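Side-chain contacts in exopolysaccharide biosynthesis protein (Pantoea stewartii subsp. stewartii DC283, PDB 6TGF), which modifies glycan biofilm, probably as a hydrolase, and forms a trimer with a bacteriophage tailspike-like parallel beta-helix fold: residues F717-V720 and K725-A728; Y545-L550 and A591-Q596. All coordinates share one frame; numbering follows the deposited sequence.

Contact 1 (F717-V720 and K725-A728); sequences FVSV and KTVA
Val720 and Val727 form a hydrogen-bonded pair of this antiparallel hairpin. Val720 N donates to Val727 O at 3.0 Å, and Val727 N donates to Val720 O at 2.9 Å. Both bonds are nearly straight at hydrogen, 176° and 171°. A backbone bond between Val718 and Leu729 continues the ladder.

Ser719 and Ala728 are the adjoining non-hydrogen-bonded pair. Here Ser719 CA makes a CA-H...O contact of 3.6 Å to Val727 O, which thus has two partners.

The apolar contact is small. Phe717 lays its ring obliquely against Ala728, with CD2 3.7 Å from Ala728 CB.

Two methyl-to-oxygen van der Waals contacts add to it. On the face of Ala728, Ser719 OG lies 3.4 Å from Thr726 CG2. Thr726 has CG2 anti to the backbone N, which leaves this methyl beside the serine. Ser719 OG is hydrogen-bonded to Asp696 OD1 of the third subunit, its strongest polar partner. On the other face of the sheet, Val727 CG2 is 3.4 Å from Val720 O.

The hairpin of strands 716-722 and 725-731 is built into the trimer. Phe717 and Val718 pair antiparallel with a strand of the second subunit, and Val720 pairs in parallel with a strand of the third. The ring of Phe717 also meets Phe732 of the second subunit with the planes roughly perpendicular.

Contact 2 (Y545-L550 and A591-Q596); sequences YELANL and AVIHVQ
Leu547 and Leu550 face Ile593 and Val595 across the core of a beta-sandwich, two antiparallel sheets packed face to face. The strands belong to different sheets, and their backbones stay far apart, with Leu547 CA 11.1 Å from Ile593 CA. Only methyl groups touch. Leu547 CD1 meets Ile593 CD1 at 4.2 Å, end against end. The two segments come nearer at the second pair, where Leu550 CA and Val595 CA are 8.9 Å apart. All four side chains are buried.

Further side chains surround these pairs. Leu547 also packs on Ile561 and Leu550 on Trp559, both of strand 558-564 in the opposite sheet. Ile593 reaches across to Ile631 and touches Trp606 of its neighbouring strand 602-610. Backbone hydrogen bonds from Leu547 to Val629 and Lys663 hold strand 543-551 between its two sheet neighbours. Asn549 adds side-chain bonds to Gln628, Asp626 and Asp661.

The Leu550 and Val595 side chains cross at a slant. Val595 has CG1 anti to the backbone N (chi1 179°), and it is this branch that meets Leu550 CD1, at 4.2 Å.

Both contacts lie beyond the parallel beta-helix, toward the C-terminal end of the chain. Contact 2 comes first in sequence and contact 1 follows it. Their centres are 38 Å apart and their nearest atoms about 23 Å, so they do not touch. They differ in kind. Contact 1 pairs neighbouring strands through backbone bonds, whereas the two segments of contact 2 touch only through methyl groups. Contact 1 meets the second subunit through most of its residues. Segment 591-596 of contact 2 reaches it through residues outside the core pairs, such as His594 and Gln596. Contact 1 also reaches the third subunit. Neither contact can be tied to an active site.

Contact 1 (F717-V720 and K725-A728)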
loop_
_atom_site.group_PDB
_atom_site.type_symbol
_atom_site.label_atom_id
_atom_site.label_comp_id
_atom_site.label_asym_id
_atom_site.label_seq_id
_atom_site.Cartn_x
_atom_site.Cartn_y
_atom_site.Cartn_z
ATOM N N PHE B 717 -43.569 -64.060 -4.334
ATOM C CA PHE B 717 -42.467 -63.810 -3.368
ATOM C C PHE B 717 -41.399 -62.921 -4.015
ATOM O O PHE B 717 -41.384 -62.796 -5.258
ATOM C CB PHE B 717 -41.834 -65.128 -2.917
ATOM C CG PHE B 717 -42.795 -66.112 -2.301
ATOM C CD1 PHE B 717 -43.564 -66.947 -3.098
ATOM C CD2 PHE B 717 -42.931 -66.202 -0.926
ATOM C CE1 PHE B 717 -44.452 -67.849 -2.531
ATOM C CE2 PHE B 717 -43.817 -67.106 -0.364
ATOM C CZ PHE B 717 -44.575 -67.927 -1.164
ATOM N N VAL B 718 -40.537 -62.326 -3.184
ATOM C CA VAL B 718 -39.300 -61.606 -3.608
ATOM C C VAL B 718 -38.154 -62.035 -2.683
ATOM O O VAL B 718 -38.399 -62.195 -1.472
ATOM C CB VAL B 718 -39.492 -60.075 -3.611
ATOM C CG1 VAL B 718 -40.403 -59.629 -4.744
ATOM C CG2 VAL B 718 -40.001 -59.548 -2.278
ATOM N N SER B 719 -36.959 -62.237 -3.247
ATOM C CA SER B 719 -35.722 -62.610 -2.512
ATOM C C SER B 719 -35.265 -61.423 -1.658
ATOM O O SER B 719 -34.997 -60.355 -2.235
ATOM C CB SER B 719 -34.638 -63.057 -3.459
ATOM O OG SER B 719 -33.432 -63.323 -2.760
ATOM N N VAL B 720 -35.201 -61.607 -0.335
ATOM C CA VAL B 720 -34.757 -60.575 0.650
ATOM C C VAL B 720 -33.786 -61.240 1.633
ATOM O O VAL B 720 -34.088 -62.361 2.087
ATOM C CB VAL B 720 -35.955 -59.936 1.381
ATOM C CG1 VAL B 720 -35.526 -58.794 2.291
ATOM C CG2 VAL B 720 -37.027 -59.456 0.414
ATOM N N LYS B 725 -29.508 -64.112 6.257
ATOM C CA LYS B 725 -30.003 -65.316 5.535
ATOM C C LYS B 725 -30.938 -64.889 4.397
ATOM O O LYS B 725 -31.865 -64.099 4.662
ATOM C CB LYS B 725 -30.715 -66.255 6.516
ATOM C CG LYS B 725 -30.779 -67.713 6.087
ATOM C CD LYS B 725 -30.986 -68.670 7.242
ATOM C CE LYS B 725 -30.990 -70.124 6.816
ATOM N NZ LYS B 725 -30.498 -71.012 7.895
ATOM N N THR B 726 -30.699 -65.397 3.182
ATOM C CA THR B 726 -31.534 -65.150 1.974
ATOM C C THR B 726 -32.833 -65.954 2.103
ATOM O O THR B 726 -32.749 -67.197 2.144
ATOM C CB THR B 726 -30.787 -65.508 0.681
ATOM O OG1 THR B 726 -29.435 -65.064 0.800
ATOM C CG2 THR B 726 -31.418 -64.896 -0.550
ATOM N N VAL B 727 -33.977 -65.266 2.172
ATOM C CA VAL B 727 -35.328 -65.879 2.359
ATOM C C VAL B 727 -36.300 -65.263 1.346
ATOM O O VAL B 727 -35.898 -64.320 0.634
ATOM C CB VAL B 727 -35.823 -65.704 3.809
ATOM C CG1 VAL B 727 -34.893 -66.381 4.805
ATOM C CG2 VAL B 727 -36.018 -64.241 4.177
ATOM N N ALA B 728 -37.528 -65.787 1.291
ATOM C CA ALA B 728 -38.620 -65.338 0.394
ATOM C C ALA B 728 -39.627 -64.501 1.193
ATOM O O ALA B 728 -40.308 -65.076 2.065
ATOM C CB ALA B 728 -39.285 -66.534 -0.240
#

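Contact 2 (Y545-L550 and A591-Q596)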
loop_
_atom_site.group_PDB
_atom_site.type_symbol
_atom_site.label_atom_id
_atom_site.label_comp_id
_atom_site.label_asym_id
_atom_site.label_seq_id
_atom_site.Cartn_x
_atom_site.Cartn_y
_atom_site.Cartn_z
ATOM N N TYR B 545 -14.602 -40.593 23.223
ATOM C CA TYR B 545 -14.127 -39.208 22.964
ATOM C C TYR B 545 -15.227 -38.217 23.358
ATOM O O TYR B 545 -16.413 -38.535 23.145
ATOM C CB TYR B 545 -13.772 -39.011 21.487
ATOM C CG TYR B 545 -12.435 -39.565 21.062
ATOM C CD1 TYR B 545 -11.289 -38.791 21.115
ATOM C CD2 TYR B 545 -12.317 -40.859 20.585
ATOM C CE1 TYR B 545 -10.059 -39.289 20.717
ATOM C CE2 TYR B 545 -11.095 -41.373 20.183
ATOM C CZ TYR B 545 -9.960 -40.587 20.249
ATOM O OH TYR B 545 -8.753 -41.088 19.854
ATOM N N GLU B 546 -14.843 -37.067 23.920
ATOM C CA GLU B 546 -15.697 -35.851 23.978
ATOM C C GLU B 546 -15.437 -35.052 22.697
ATOM O O GLU B 546 -14.295 -34.587 22.516
ATOM C CB GLU B 546 -15.404 -35.007 25.219
ATOM C CG GLU B 546 -16.385 -33.860 25.407
ATOM C CD GLU B 546 -16.150 -32.984 26.626
ATOM O OE1 GLU B 546 -15.325 -33.364 27.482
ATOM O OE2 GLU B 546 -16.793 -31.919 26.715
ATOM N N LEU B 547 -16.446 -34.932 21.829
ATOM C CA LEU B 547 -16.342 -34.181 20.550
ATOM C C LEU B 547 -16.213 -32.689 20.865
ATOM O O LEU B 547 -15.140 -32.119 20.585
ATOM C CB LEU B 547 -17.569 -34.463 19.675
ATOM C CG LEU B 547 -17.665 -35.874 19.090
ATOM C CD1 LEU B 547 -18.852 -35.979 18.148
ATOM C CD2 LEU B 547 -16.386 -36.269 18.367
ATOM N N ALA B 548 -17.251 -32.089 21.452
ATOM C CA ALA B 548 -17.321 -30.637 21.729
ATOM C C ALA B 548 -18.450 -30.324 22.714
ATOM O O ALA B 548 -19.280 -31.215 22.978
ATOM C CB ALA B 548 -17.521 -29.892 20.431
ATOM N N ASN B 549 -18.452 -29.095 23.239
ATOM C CA ASN B 549 -19.625 -28.456 23.889
ATOM C C ASN B 549 -20.311 -27.565 22.849
ATOM O O ASN B 549 -19.654 -26.632 22.350
ATOM C CB ASN B 549 -19.238 -27.645 25.129
ATOM C CG ASN B 549 -20.414 -26.896 25.719
ATOM O OD1 ASN B 549 -21.358 -27.507 26.217
ATOM N ND2 ASN B 549 -20.373 -25.575 25.659
ATOM N N LEU B 550 -21.571 -27.863 22.524
ATOM C CA LEU B 550 -22.409 -27.063 21.591
ATOM C C LEU B 550 -23.148 -25.983 22.387
ATOM O O LEU B 550 -23.927 -26.350 23.290
ATOM C CB LEU B 550 -23.404 -27.986 20.879
ATOM C CG LEU B 550 -22.799 -29.121 20.053
ATOM C CD1 LEU B 550 -23.888 -30.069 19.577
ATOM C CD2 LEU B 550 -22.007 -28.583 18.871
ATOM N N ALA B 591 -21.572 -41.973 10.962
ATOM C CA ALA B 591 -22.566 -41.817 12.050
ATOM C C ALA B 591 -23.114 -40.387 12.011
ATOM O O ALA B 591 -22.302 -39.449 11.932
ATOM C CB ALA B 591 -21.938 -42.139 13.383
ATOM N N VAL B 592 -24.440 -40.237 12.047
ATOM C CA VAL B 592 -25.147 -38.923 11.981
ATOM C C VAL B 592 -25.807 -38.662 13.341
ATOM O O VAL B 592 -26.785 -39.360 13.664
ATOM C CB VAL B 592 -26.170 -38.904 10.829
ATOM C CG1 VAL B 592 -26.900 -37.574 10.733
ATOM C CG2 VAL B 592 -25.517 -39.248 9.498
ATOM N N ILE B 593 -25.279 -37.694 14.099
ATOM C CA ILE B 593 -25.739 -37.336 15.475
ATOM C C ILE B 593 -26.590 -36.065 15.399
ATOM O O ILE B 593 -26.055 -35.026 14.968
ATOM C CB ILE B 593 -24.535 -37.156 16.423
ATOM C CG1 ILE B 593 -23.683 -38.425 16.502
ATOM C CG2 ILE B 593 -24.989 -36.698 17.804
ATOM C CD1 ILE B 593 -22.286 -38.196 17.027
ATOM N N HIS B 594 -27.856 -36.152 15.818
ATOM C CA HIS B 594 -28.806 -35.011 15.909
ATOM C C HIS B 594 -28.855 -34.511 17.355
ATOM O O HIS B 594 -28.942 -35.355 18.267
ATOM C CB HIS B 594 -30.191 -35.417 15.393
ATOM C CG HIS B 594 -30.164 -36.013 14.026
ATOM N ND1 HIS B 594 -30.197 -37.378 13.815
ATOM C CD2 HIS B 594 -30.097 -35.442 12.805
ATOM C CE1 HIS B 594 -30.159 -37.620 12.521
ATOM N NE2 HIS B 594 -30.097 -36.448 11.880
ATOM N N VAL B 595 -28.777 -33.190 17.543
ATOM C CA VAL B 595 -28.917 -32.497 18.858
ATOM C C VAL B 595 -29.779 -31.252 18.638
ATOM O O VAL B 595 -29.421 -30.444 17.763
ATOM C CB VAL B 595 -27.544 -32.134 19.460
ATOM C CG1 VAL B 595 -27.678 -31.395 20.785
ATOM C CG2 VAL B 595 -26.653 -33.356 19.624
ATOM N N GLN B 596 -30.878 -31.119 19.386
ATOM C CA GLN B 596 -31.747 -29.912 19.390
ATOM C C GLN B 596 -31.897 -29.412 20.829
ATOM O O GLN B 596 -32.190 -30.241 21.711
ATOM C CB GLN B 596 -33.123 -30.211 18.791
ATOM C CG GLN B 596 -33.943 -28.957 18.516
ATOM C CD GLN B 596 -35.402 -29.237 18.251
ATOM O OE1 GLN B 596 -35.992 -30.156 18.813
ATOM N NE2 GLN B 596 -36.005 -28.428 17.397
#